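Local coordinates for protein p450 cytochrome, putative (Rippkaea orientalis, PDB 6Y01) that probably binds and carries the molybdenum cofactor (Moco) as a homotetramer of Rossmann-fold subunits, at residues 71-76 with 88-93; 47-52 with 61-66; 103-108 with 122-127; 43-48 with 168-173; 35-40 with 161-166. One frame throughout, in Å; residues are numbered along the deposited sequence. Where two conformers were deposited one is given.

How the contacts relate
From the N terminus, helix 29-44 opens two long loops that both end on the C-terminal helix 162-176: contact 5 joins the two helices directly, and contact 4 joins the turn after helix 29-44 to a later part of helix 162-176. Their segments alternate along the chain, so these two loops cross. Contacts 1 and 3 lie within both loops. Contact 2 lies within that of contact 5, shares Trp-47 and Val-48 with contact 4, and folds helix 58-68 back over strand 48-51. Contact 1 follows in series, adding edge strand 91-94 to strand 73-77 of the same parallel sheet. Contact 3 comes last of the inner three and pairs helices 102-108 and 119-130.

Contact 1 of 5, residues 71-76 with 88-93; sequences GLTIGI and AVDIAI
Ile-74 lies alongside Ile-91, with Ile-74 CD1 resting 3.6 Å from Ile-91 CB. The pair belongs to two neighbouring parallel strands at the edge of the chain's Rossmann-type sheet, where strand 91-94 is outermost. Ile-76 and Ile-93 repeat the arrangement two residues on. In all four isoleucines CG1 is anti to the carbonyl carbon, and the side chains point the same way, so the branched residues pave one face evenly. Ile-91 and Ile-93 also meet a second subunit there, through Leu-72 and Ile-104 of that chain. On the other face Gly-75 has no side chain, and Val-89 CG1 comes within 3.6 Å of Gly-75 N; the site has little room for a CB.

Between the strands the backbone bonds are well formed. Gly-75 N gives a nearly straight bond (174°) to Ile-91 O at 2.8 Å, and Gly-75 O receives Ile-93 N almost exactly along its C=O axis. Ile-91 N continues the pattern to Thr-73 O. Before the second strand begins, side chains take over the pairing. Asp-90 OD2, approached from above its carboxylate plane, accepts Thr-73 N at 3.0 Å and also forms a salt bridge with Lys-67, which probably helps keep the carboxylate ionised. Threonine suits its position because one hydroxyl can both give and take. With chi1 at 60°, Thr-73 OG1 sits between its own N and carbonyl carbon, accepts Asp-90 N at 2.8 Å, and donates to an in-plane lone pair of Ala-88 O at 2.7 Å.

Contact 2 of 5, residues 47-52 with 61-66; sequences WVLLTG and HASQGA
In the right-handed beta-alpha-beta unit formed by strand 48-51, helix 58-68 and strand 73-77, this contact is where the helix packs back on its first strand. The two run nearly antiparallel, at 162°, with their axes 9.1 Å apart. Such separation leaves room for one layer of side chains, and Leu-49 supplies most of it. Its CG is anti to the backbone N (chi1 174°), which carries the CD2 branch up to the helix. There Leu-49 CD2 meets Ala-62 O at 3.4 Å and lies about as near Ala-62 CB as Ala-66 CB, the latter at 3.9 Å. These two alanines are four residues apart, one helical turn, and their small methyls let a leucine branch reach the helix backbone itself. Ala-62 O is already used within the helix, accepting Ala-66 N.

Beside this apolar patch lies a small polar one. The hydroxyls of Thr-51 and Ser-63 do not bond directly; a water spans them, 2.7 Å from Thr-51 OG1 and 2.8 Å from Ser-63 OG. Each hydroxyl has a backbone partner too: Thr-51 OG1 is bonded to Gly-53 N, and Ser-63 OG to Met-59 O in the preceding turn. Both are buried, and short hydroxyl side chains suit a place where strand and helix share a water. Thr-51 CG2 turns its methyl to the serine, 3.9 Å from Ser-63 OG.

Leu-49 also touches Val-20 on strand 17-21 and Thr-73 on strand 73-77, the two sheet neighbours of its strand, while Val-48 and Leu-50 point away from the helix.

Contact 3 of 5, residues 103-108 with 122-127; sequences NINVLS and LSEVAL
Asn-105 ND2 reaches across to the carboxylate of Glu-124 and lies almost equally far from both oxygens, 3.2 Å from Glu-124 OE2 and 3.3 Å from Glu-124 OE1. Both are weak hydrogen bonds. The one to OE1 is the straighter, at 165°, although the position of that oxygen is less certain; the one to OE2 is bent. The side chains cross obliquely, and the amide and carboxylate planes are turned 58° against each other, not flat as a pair. Asn-105 has CG anti to its carbonyl carbon, while Glu-124 extends beyond CG, giving it the length to span the gap between helices. A carboxylate in such buried surroundings could have a raised pKa, and the amide N-H would help offset its charge.

Nearby, Asn-103 OD1 faces Leu-127 CB at 3.9 Å but takes its hydrogen bond from Asn-131 ND2, and the leucine packs against it. The two helices, 102-108 and 119-130, come just before and just after strand 111-115 in the Rossmann-type fold and run at 44° to each other, their axes 9.2 Å apart.

Val-106 fills the angle between them. Val-106 CG1 lies 3.5 Å from Glu-124 O, and Val-106 CG2, in the crowded position between backbone N and carbonyl carbon, comes to 4.2 Å from Leu-127 CB. A short, beta-branched residue thus meets two residues three positions apart, about one helical turn, with separate methyls. Valine and leucine side chains cross at about a right angle. Beyond them, Leu-127 and Asn-103 both pack on Asn-99 of a third subunit, and Ser-108 OG, which donates to Ile-104 O, is also bonded to Val-94 N of a second subunit.

Contact 4 of 5, residues 43-48 with 168-173; sequences ALEGWV and LIKSII
Lys-170 stretches out fully, all its torsions beyond CG anti, to meet Glu-45 tip to tip. Lys-170 NZ donates to Glu-45 OE2 at 3.0 Å in a salt bridge that arrives from well above the carboxylate plane, 52° out of it. Glu-45 is bent at chi2 (-63°), and its carboxylate still reaches toward the lysine, with Lys-170 CE 3.3 Å from Glu-45 OE1. Lysine is exposed and glutamate partly so; long, flexible charged residues suit this solvent-facing margin of the contact.

Backbone groups are satisfied locally. Gly-46 N bonds to Ala-43 O, part of a Schellman motif closing helix 29-44; glycine suits the position, since its phi is positive (81°). On the opposite segment, Leu-168 O accepts twice, from Ile-172 N along the helix and from Ser-171 OG, the hydroxyl lying in the carbonyl plane on a lone pair.

Under the salt bridge lies Trp-47. Glu-45 CB sits over the centre of one ring face, 3.4 Å above its plane, so the glutamate's own stem covers the indole. The six-membered end points into helix 162-176, where Trp-47 CH2 is 3.4 Å from Ile-169 CG2, a snug fit. Lys-170 CG lies at the ring edge, near its plane, and Ile-173 CD1 comes to 4.0 Å from Trp-47 CZ2. A large flat residue is well suited to this span, with Trp-47 CA and Ile-169 CA 10.7 Å apart.

Ile-169 also touches Ile-18 and two residues of strand 111-115. The arrangement is that of a Rossmann-type alpha/beta sandwich, in which the C-terminal helix lies over the sheet beside the turn leading from helix 29-44 into strand 48-51.

Contact 5 of 5, residues 35-40 with 161-166; sequences AYQLGQ and SPENCI
Leu-38 and Pro-162 cross at about a right angle, joining two helices that lie side by side on one face of the Rossmann-type sheet. Helix 29-44 and the first turn of helix 162-176 run in roughly the same direction, 36° apart, with axes 9.5 Å from each other. Leu-38 CG is anti to the carbonyl carbon (chi1 -84°), and Leu-38 CD2 lies between two residues of the partner helix, 3.9 Å from Pro-162 CB and 3.8 Å from Cys-165 CB. Those residues are three positions apart and so point to the same side. Below this pair, Leu-38 and Cys-165 both touch Ile-113 of strand 111-115, which brings the helices down onto the same strand.

Gln-37 approaches the proline obliquely from the more exposed side. Its chain is extended beyond CG, which brings Gln-37 OE1 to 3.5 Å from Pro-162 CG. Its CB also lies near that ring, so the compact, rigid proline ring is flanked by glutamine and leucine.

Proline is well suited to the first turn of a helix, where its nitrogen, which has no hydrogen, costs no backbone bond. Just before it, Ser-161 is the N-cap. Its chi1 of 68° turns the hydroxyl back over the helix start, where Ser-161 OG accepts Asn-164 N at 3.0 Å.

Contact 1 of 5, residues 71-76 with 88-93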
# COMPACT_ATOMS: atom_id res chain seq x y z
N GLY D 71 -28.16 3.74 8.04
CA GLY D 71 -27.23 4.07 6.98
C GLY D 71 -26.23 2.95 6.74
O GLY D 71 -26.02 2.09 7.59
N LEU D 72 -25.58 3.01 5.57
CA LEU D 72 -24.50 2.08 5.21
C LEU D 72 -23.17 2.60 5.76
O LEU D 72 -22.89 3.82 5.67
CB LEU D 72 -24.41 2.00 3.71
CG LEU D 72 -23.37 1.03 3.15
CD1 LEU D 72 -23.69 -0.41 3.48
CD2 LEU D 72 -23.27 1.23 1.65
N THR D 73 -22.44 1.70 6.35
CA THR D 73 -21.12 1.99 6.92
C THR D 73 -20.03 1.16 6.26
O THR D 73 -20.15 -0.03 6.09
CB THR D 73 -21.11 1.79 8.43
OG1 THR D 73 -21.45 0.43 8.69
CG2 THR D 73 -22.08 2.74 9.11
N ILE D 74 -18.91 1.84 5.94
CA ILE D 74 -17.73 1.22 5.32
C ILE D 74 -16.57 1.41 6.30
O ILE D 74 -16.40 2.54 6.83
CB ILE D 74 -17.35 1.90 4.01
CG1 ILE D 74 -18.50 2.14 3.05
CG2 ILE D 74 -16.20 1.11 3.34
CD1 ILE D 74 -19.24 0.90 2.60
N GLY D 75 -15.83 0.33 6.54
CA GLY D 75 -14.63 0.45 7.37
C GLY D 75 -13.41 0.04 6.56
O GLY D 75 -13.42 -1.00 5.94
N ILE D 76 -12.37 0.88 6.60
CA ILE D 76 -11.09 0.62 5.88
C ILE D 76 -10.11 0.15 6.94
O ILE D 76 -9.57 0.97 7.68
CB ILE D 76 -10.58 1.85 5.14
CG1 ILE D 76 -11.63 2.51 4.28
CG2 ILE D 76 -9.36 1.47 4.36
CD1 ILE D 76 -12.22 1.62 3.23
N ALA D 88 -20.99 -2.64 13.94
CA ALA D 88 -21.55 -1.41 13.32
C ALA D 88 -20.96 -1.08 11.94
O ALA D 88 -21.46 -0.15 11.28
CB ALA D 88 -21.38 -0.25 14.22
N VAL D 89 -20.03 -1.92 11.48
CA VAL D 89 -19.42 -1.76 10.14
C VAL D 89 -20.09 -2.74 9.21
O VAL D 89 -19.95 -3.97 9.44
CB VAL D 89 -17.91 -2.05 10.19
CG1 VAL D 89 -17.32 -2.09 8.74
CG2 VAL D 89 -17.20 -1.05 11.11
N ASP D 90 -20.74 -2.28 8.17
CA ASP D 90 -21.45 -3.18 7.21
C ASP D 90 -20.47 -3.81 6.20
O ASP D 90 -20.60 -4.99 5.87
CB ASP D 90 -22.49 -2.42 6.40
CG ASP D 90 -23.63 -1.89 7.24
OD1 ASP D 90 -24.06 -2.61 8.18
OD2 ASP D 90 -24.06 -0.74 7.02
N ILE D 91 -19.51 -3.00 5.71
CA ILE D 91 -18.58 -3.43 4.66
C ILE D 91 -17.15 -3.23 5.19
O ILE D 91 -16.76 -2.11 5.42
CB ILE D 91 -18.78 -2.60 3.37
CG1 ILE D 91 -20.22 -2.70 2.84
CG2 ILE D 91 -17.73 -3.00 2.30
CD1 ILE D 91 -20.62 -4.07 2.44
N ALA D 92 -16.49 -4.32 5.44
CA ALA D 92 -15.11 -4.34 5.96
C ALA D 92 -14.14 -4.50 4.79
O ALA D 92 -14.01 -5.58 4.22
CB ALA D 92 -14.95 -5.45 6.95
N ILE D 93 -13.45 -3.39 4.47
CA ILE D 93 -12.38 -3.44 3.46
C ILE D 93 -11.10 -3.74 4.23
O ILE D 93 -10.67 -2.93 5.03
CB ILE D 93 -12.29 -2.11 2.70
CG1 ILE D 93 -13.61 -1.71 2.08
CG2 ILE D 93 -11.15 -2.13 1.67
CD1 ILE D 93 -14.17 -2.70 1.11

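Contact 2 of 5, residues 47-52 with 61-66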
# COMPACT_ATOMS: atom_id res chain seq x y z
N TRP D 47 -26.43 9.42 2.90
CA TRP D 47 -24.99 9.37 2.58
C TRP D 47 -24.36 8.13 3.19
O TRP D 47 -24.90 7.56 4.13
CB TRP D 47 -24.32 10.64 3.08
CG TRP D 47 -24.85 11.90 2.48
CD1 TRP D 47 -25.62 12.04 1.36
CD2 TRP D 47 -24.66 13.21 2.99
NE1 TRP D 47 -25.89 13.37 1.13
CE2 TRP D 47 -25.32 14.10 2.13
CE3 TRP D 47 -24.00 13.71 4.12
CZ2 TRP D 47 -25.37 15.47 2.37
CZ3 TRP D 47 -24.08 15.06 4.36
CH2 TRP D 47 -24.73 15.93 3.48
N VAL D 48 -23.20 7.75 2.66
CA VAL D 48 -22.45 6.61 3.16
C VAL D 48 -21.41 7.12 4.15
O VAL D 48 -20.73 8.16 3.85
CB VAL D 48 -21.83 5.85 2.00
CG1 VAL D 48 -20.97 4.72 2.49
CG2 VAL D 48 -22.92 5.36 1.06
N LEU D 49 -21.22 6.42 5.25
CA LEU D 49 -20.19 6.75 6.24
C LEU D 49 -19.00 5.85 6.01
O LEU D 49 -19.14 4.65 5.90
CB LEU D 49 -20.70 6.51 7.65
CG LEU D 49 -19.63 6.68 8.74
CD1 LEU D 49 -19.26 8.11 8.90
CD2 LEU D 49 -20.15 6.15 10.05
N LEU D 50 -17.82 6.49 5.93
CA LEU D 50 -16.53 5.77 5.85
C LEU D 50 -15.71 6.09 7.07
O LEU D 50 -15.60 7.26 7.45
CB LEU D 50 -15.79 6.10 4.55
CG LEU D 50 -14.48 5.34 4.37
CD1 LEU D 50 -14.09 5.31 2.90
CD2 LEU D 50 -13.32 6.10 5.05
N THR D 51 -15.15 5.08 7.70
CA THR D 51 -14.18 5.28 8.79
C THR D 51 -13.03 4.29 8.62
O THR D 51 -13.07 3.40 7.77
CB THR D 51 -14.83 5.02 10.17
OG1 THR D 51 -14.93 3.61 10.43
CG2 THR D 51 -16.15 5.74 10.41
N GLY D 52 -12.03 4.46 9.46
CA GLY D 52 -10.92 3.51 9.53
C GLY D 52 -11.26 2.23 10.27
O GLY D 52 -10.39 1.39 10.53
N HIS D 61 -18.28 5.23 17.44
CA HIS D 61 -19.51 6.01 17.77
C HIS D 61 -20.18 6.54 16.49
O HIS D 61 -21.41 6.49 16.38
CB HIS D 61 -19.17 7.15 18.72
CG HIS D 61 -19.01 6.78 20.13
ND1 HIS D 61 -18.04 5.94 20.62
CD2 HIS D 61 -19.75 7.15 21.21
CE1 HIS D 61 -18.21 5.77 21.93
NE2 HIS D 61 -19.21 6.56 22.30
N ALA D 62 -19.38 7.01 15.51
CA ALA D 62 -19.95 7.43 14.25
C ALA D 62 -20.67 6.25 13.58
O ALA D 62 -21.79 6.41 13.05
CB ALA D 62 -18.86 8.00 13.36
N SER D 63 -20.05 5.08 13.53
CA SER D 63 -20.61 3.90 12.85
C SER D 63 -21.91 3.50 13.56
O SER D 63 -22.90 3.21 12.87
CB SER D 63 -19.64 2.74 12.82
OG SER D 63 -18.57 3.08 11.97
N GLN D 64 -21.92 3.48 14.89
CA GLN D 64 -23.15 3.14 15.62
C GLN D 64 -24.22 4.19 15.33
O GLN D 64 -25.41 3.84 15.26
CB GLN D 64 -22.86 3.00 17.10
CG GLN D 64 -22.08 1.73 17.45
CD GLN D 64 -22.05 1.37 18.91
OE1 GLN D 64 -22.95 1.75 19.68
NE2 GLN D 64 -21.11 0.54 19.33
N GLY D 65 -23.88 5.46 15.26
CA GLY D 65 -24.83 6.52 14.92
C GLY D 65 -25.48 6.29 13.57
O GLY D 65 -26.70 6.38 13.42
N ALA D 66 -24.66 5.98 12.57
CA ALA D 66 -25.14 5.75 11.22
C ALA D 66 -26.06 4.53 11.24
O ALA D 66 -27.10 4.54 10.58
CB ALA D 66 -23.98 5.58 10.22
O HOH W 1 -17.27 2.64 9.54

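Contact 3 of 5, residues 103-108 with 122-127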
# COMPACT_ATOMS: atom_id res chain seq x y z
N ASN D 103 -4.37 6.81 3.52
CA ASN D 103 -4.49 7.48 2.22
C ASN D 103 -5.74 6.98 1.49
O ASN D 103 -6.37 7.75 0.79
CB ASN D 103 -3.20 7.36 1.37
CG ASN D 103 -3.07 8.53 0.40
OD1 ASN D 103 -3.21 9.71 0.74
ND2 ASN D 103 -2.72 8.22 -0.83
N ILE D 104 -6.09 5.71 1.66
CA ILE D 104 -7.31 5.17 1.04
C ILE D 104 -8.52 5.86 1.65
O ILE D 104 -9.43 6.24 0.88
CB ILE D 104 -7.40 3.65 1.26
CG1 ILE D 104 -6.17 2.96 0.66
CG2 ILE D 104 -8.70 3.13 0.68
CD1 ILE D 104 -6.13 1.50 0.90
N ASN D 105 -8.49 6.06 2.97
CA ASN D 105 -9.65 6.72 3.62
C ASN D 105 -9.92 8.06 2.95
O ASN D 105 -11.02 8.45 2.68
CB ASN D 105 -9.41 6.97 5.12
CG ASN D 105 -9.22 5.71 5.94
OD1 ASN D 105 -9.33 4.66 5.44
ND2 ASN D 105 -8.81 5.83 7.21
N VAL D 106 -8.82 8.82 2.73
CA VAL D 106 -9.00 10.21 2.24
C VAL D 106 -9.29 10.24 0.76
O VAL D 106 -10.14 11.03 0.34
CB VAL D 106 -7.93 11.17 2.73
CG1 VAL D 106 -7.81 11.13 4.27
CG2 VAL D 106 -6.65 10.90 2.03
N LEU D 107 -8.65 9.38 -0.03
CA LEU D 107 -8.92 9.37 -1.47
C LEU D 107 -10.36 8.91 -1.78
O LEU D 107 -10.91 9.30 -2.80
CB LEU D 107 -7.93 8.46 -2.18
CG LEU D 107 -6.48 9.00 -2.23
CD1 LEU D 107 -5.60 7.91 -2.84
CD2 LEU D 107 -6.40 10.29 -3.00
N SER D 108 -10.92 8.07 -0.90
CA SER D 108 -12.27 7.50 -1.12
C SER D 108 -13.39 8.42 -0.66
O SER D 108 -14.55 8.13 -0.96
CB SER D 108 -12.33 6.18 -0.40
OG SER D 108 -11.40 5.24 -0.85
N LEU D 122 -4.40 13.68 12.72
CA LEU D 122 -3.52 14.72 12.11
C LEU D 122 -2.96 14.21 10.79
O LEU D 122 -2.96 14.97 9.78
CB LEU D 122 -2.39 15.06 13.05
CG LEU D 122 -1.73 16.40 12.84
CD1 LEU D 122 -2.67 17.55 13.22
CD2 LEU D 122 -0.51 16.47 13.74
N SER D 123 -2.50 12.97 10.76
CA SER D 123 -1.94 12.38 9.52
C SER D 123 -3.00 12.36 8.43
O SER D 123 -2.71 12.70 7.28
CB SER D 123 -1.31 11.02 9.72
OG SER D 123 -2.25 9.95 9.77
N GLU D 124 -4.25 11.96 8.77
CA GLU D 124 -5.30 11.89 7.75
C GLU D 124 -5.70 13.26 7.24
O GLU D 124 -5.91 13.41 6.04
CB GLU D 124 -6.53 11.16 8.32
CG GLU D 124 -6.22 9.72 8.46
CD GLU D 124 -7.31 8.76 8.62
OE1 GLU D 124 -8.42 9.05 8.00
OE2 GLU D 124 -7.03 7.69 9.18
N VAL D 125 -5.84 14.23 8.14
CA VAL D 125 -6.17 15.60 7.69
C VAL D 125 -5.06 16.11 6.75
O VAL D 125 -5.39 16.67 5.73
CB VAL D 125 -6.37 16.53 8.87
CG1 VAL D 125 -6.46 17.98 8.43
CG2 VAL D 125 -7.62 16.14 9.66
N ALA D 126 -3.81 15.91 7.14
CA ALA D 126 -2.69 16.37 6.31
C ALA D 126 -2.76 15.73 4.93
O ALA D 126 -2.60 16.44 3.90
CB ALA D 126 -1.38 16.12 7.02
N LEU D 127 -2.95 14.41 4.87
CA LEU D 127 -3.06 13.69 3.58
C LEU D 127 -4.26 14.18 2.77
O LEU D 127 -4.19 14.33 1.58
CB LEU D 127 -3.12 12.18 3.80
CG LEU D 127 -1.84 11.54 4.32
CD1 LEU D 127 -2.10 10.09 4.76
CD2 LEU D 127 -0.76 11.58 3.28

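Contact 4 of 5, residues 43-48 with 168-173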
# COMPACT_ATOMS: atom_id res chain seq x y z
N ALA D 43 -26.23 9.42 7.86
CA ALA D 43 -27.15 8.36 7.42
C ALA D 43 -28.52 8.97 7.08
O ALA D 43 -29.12 8.51 6.10
CB ALA D 43 -27.25 7.33 8.50
N LEU D 44 -28.95 9.97 7.83
CA LEU D 44 -30.32 10.51 7.57
C LEU D 44 -30.36 11.26 6.24
O LEU D 44 -31.43 11.40 5.65
CB LEU D 44 -30.76 11.42 8.72
CG LEU D 44 -31.11 10.66 10.00
CD1 LEU D 44 -31.23 11.63 11.16
CD2 LEU D 44 -32.39 9.82 9.85
N GLU D 45 -29.21 11.71 5.74
CA GLU D 45 -29.13 12.35 4.41
C GLU D 45 -29.10 11.30 3.28
O GLU D 45 -29.10 11.69 2.09
CB GLU D 45 -27.87 13.22 4.32
CG GLU D 45 -27.89 14.42 5.22
CD GLU D 45 -28.99 15.42 4.91
OE1 GLU D 45 -29.44 15.49 3.72
OE2 GLU D 45 -29.42 16.11 5.85
N GLY D 46 -28.98 10.02 3.62
CA GLY D 46 -28.78 8.97 2.61
C GLY D 46 -27.35 8.86 2.14
O GLY D 46 -27.10 8.27 1.09
N TRP D 47 -26.43 9.42 2.90
CA TRP D 47 -24.99 9.37 2.58
C TRP D 47 -24.36 8.13 3.19
O TRP D 47 -24.90 7.56 4.13
CB TRP D 47 -24.32 10.64 3.08
CG TRP D 47 -24.85 11.90 2.48
CD1 TRP D 47 -25.62 12.04 1.36
CD2 TRP D 47 -24.66 13.21 2.99
NE1 TRP D 47 -25.89 13.37 1.13
CE2 TRP D 47 -25.32 14.10 2.13
CE3 TRP D 47 -24.00 13.71 4.12
CZ2 TRP D 47 -25.37 15.47 2.37
CZ3 TRP D 47 -24.08 15.06 4.36
CH2 TRP D 47 -24.73 15.93 3.48
N VAL D 48 -23.20 7.75 2.66
CA VAL D 48 -22.45 6.61 3.16
C VAL D 48 -21.41 7.12 4.15
O VAL D 48 -20.73 8.16 3.85
CB VAL D 48 -21.83 5.85 2.00
CG1 VAL D 48 -20.97 4.72 2.49
CG2 VAL D 48 -22.92 5.36 1.06
N LEU D 168 -22.17 22.35 5.72
CA LEU D 168 -20.94 22.60 4.94
C LEU D 168 -20.84 21.57 3.83
O LEU D 168 -20.53 21.93 2.70
CB LEU D 168 -19.71 22.59 5.84
CG LEU D 168 -19.57 23.78 6.78
CD1 LEU D 168 -18.48 23.52 7.80
CD2 LEU D 168 -19.25 25.05 5.99
N ILE D 169 -21.08 20.30 4.14
CA ILE D 169 -21.03 19.25 3.10
C ILE D 169 -21.98 19.59 1.97
O ILE D 169 -21.60 19.45 0.81
CB ILE D 169 -21.33 17.87 3.69
CG1 ILE D 169 -20.20 17.46 4.65
CG2 ILE D 169 -21.57 16.84 2.59
CD1 ILE D 169 -20.59 16.29 5.54
N LYS D 170 -23.22 19.96 2.28
CA LYS D 170 -24.19 20.29 1.22
C LYS D 170 -23.65 21.40 0.33
O LYS D 170 -23.80 21.32 -0.88
CB LYS D 170 -25.53 20.64 1.84
CG LYS D 170 -26.24 19.44 2.41
CD LYS D 170 -27.49 19.76 3.11
CE LYS D 170 -28.15 18.49 3.60
NZ LYS D 170 -29.16 18.79 4.64
N SER D 171 -23.01 22.43 0.91
CA SER D 171 -22.46 23.54 0.09
C SER D 171 -21.29 23.03 -0.76
O SER D 171 -21.15 23.48 -1.93
CB SER D 171 -22.11 24.72 0.93
OG SER D 171 -21.03 24.40 1.76
N ILE D 172 -20.48 22.12 -0.22
CA ILE D 172 -19.28 21.59 -0.91
C ILE D 172 -19.71 20.72 -2.09
O ILE D 172 -19.19 20.89 -3.21
CB ILE D 172 -18.38 20.83 0.07
CG1 ILE D 172 -17.73 21.82 1.05
CG2 ILE D 172 -17.33 20.00 -0.68
CD1 ILE D 172 -17.18 21.19 2.29
N ILE D 173 -20.61 19.77 -1.85
CA ILE D 173 -20.95 18.79 -2.90
C ILE D 173 -21.84 19.47 -3.95
O ILE D 173 -21.83 19.01 -5.09
CB ILE D 173 -21.46 17.46 -2.32
CG1 ILE D 173 -22.83 17.58 -1.65
CG2 ILE D 173 -20.41 16.87 -1.36
CD1 ILE D 173 -23.27 16.30 -0.92

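Contact 5 of 5, residues 35-40 with 161-166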
# COMPACT_ATOMS: atom_id res chain seq x y z
N ALA D 35 -19.42 12.57 17.32
CA ALA D 35 -19.26 11.46 16.37
C ALA D 35 -20.58 10.71 16.17
O ALA D 35 -20.97 10.42 15.05
CB ALA D 35 -18.19 10.52 16.83
N TYR D 36 -21.21 10.36 17.30
CA TYR D 36 -22.49 9.62 17.24
C TYR D 36 -23.55 10.44 16.49
O TYR D 36 -24.27 9.92 15.62
CB TYR D 36 -22.90 9.26 18.65
CG TYR D 36 -24.14 8.41 18.75
CD1 TYR D 36 -24.13 7.08 18.37
CD2 TYR D 36 -25.27 8.93 19.34
CE1 TYR D 36 -25.27 6.29 18.48
CE2 TYR D 36 -26.38 8.11 19.53
CZ TYR D 36 -26.38 6.81 19.09
OH TYR D 36 -27.51 6.06 19.23
N GLN D 37 -23.64 11.73 16.81
CA GLN D 37 -24.60 12.62 16.11
C GLN D 37 -24.27 12.72 14.63
O GLN D 37 -25.19 12.65 13.79
CB GLN D 37 -24.70 14.01 16.76
CG GLN D 37 -25.27 13.96 18.16
CD GLN D 37 -25.37 15.34 18.77
OE1 GLN D 37 -24.82 16.30 18.22
NE2 GLN D 37 -26.05 15.47 19.90
N LEU D 38 -22.99 12.91 14.29
CA LEU D 38 -22.58 12.95 12.87
C LEU D 38 -22.99 11.69 12.16
O LEU D 38 -23.48 11.80 11.02
CB LEU D 38 -21.06 13.10 12.74
CG LEU D 38 -20.51 14.50 12.83
CD1 LEU D 38 -18.97 14.41 12.80
CD2 LEU D 38 -21.02 15.34 11.68
N GLY D 39 -22.74 10.54 12.76
CA GLY D 39 -23.09 9.29 12.07
C GLY D 39 -24.58 9.25 11.73
O GLY D 39 -24.96 8.90 10.63
N GLN D 40 -25.41 9.59 12.72
CA GLN D 40 -26.87 9.64 12.52
C GLN D 40 -27.20 10.62 11.39
O GLN D 40 -27.96 10.29 10.49
CB GLN D 40 -27.60 10.07 13.80
CG GLN D 40 -27.52 9.06 14.89
CD GLN D 40 -28.19 9.53 16.16
OE1 GLN D 40 -29.41 9.42 16.26
NE2 GLN D 40 -27.37 10.00 17.11
N SER D 161 -20.55 22.54 14.92
CA SER D 161 -21.44 21.48 15.42
C SER D 161 -21.59 20.40 14.37
O SER D 161 -21.27 20.61 13.21
CB SER D 161 -22.82 22.04 15.73
OG SER D 161 -23.45 22.43 14.52
N PRO D 162 -22.11 19.21 14.72
CA PRO D 162 -22.44 18.20 13.72
C PRO D 162 -23.38 18.74 12.64
O PRO D 162 -23.15 18.48 11.47
CB PRO D 162 -23.05 17.08 14.57
CG PRO D 162 -22.34 17.22 15.87
CD PRO D 162 -22.29 18.72 16.10
N GLU D 163 -24.43 19.45 13.04
CA GLU D 163 -25.37 20.02 12.06
C GLU D 163 -24.64 20.94 11.09
O GLU D 163 -24.92 20.92 9.89
CB GLU D 163 -26.50 20.75 12.81
CG GLU D 163 -27.37 19.83 13.62
CD GLU D 163 -26.83 19.34 14.97
OE1 GLU D 163 -25.71 19.80 15.45
OE2 GLU D 163 -27.53 18.46 15.58
N ASN D 164 -23.71 21.75 11.60
CA ASN D 164 -22.94 22.68 10.74
C ASN D 164 -22.08 21.87 9.76
O ASN D 164 -21.95 22.28 8.61
CB ASN D 164 -22.12 23.63 11.60
CG ASN D 164 -21.37 24.68 10.81
OD1 ASN D 164 -20.21 24.96 11.12
ND2 ASN D 164 -22.03 25.31 9.87
N CYS D 165 -21.52 20.73 10.19
CA CYS D 165 -20.80 19.85 9.25
C CYS D 165 -21.70 19.47 8.07
O CYS D 165 -21.21 19.50 6.92
CB CYS D 165 -20.31 18.57 9.90
SG CYS D 165 -19.05 18.80 11.16
N ILE D 166 -22.94 19.09 8.34
CA ILE D 166 -23.85 18.66 7.27
C ILE D 166 -24.12 19.85 6.34
O ILE D 166 -24.11 19.66 5.11
CB ILE D 166 -25.17 18.09 7.85
CG1 ILE D 166 -24.89 16.92 8.79
CG2 ILE D 166 -26.11 17.70 6.73
CD1 ILE D 166 -24.20 15.72 8.18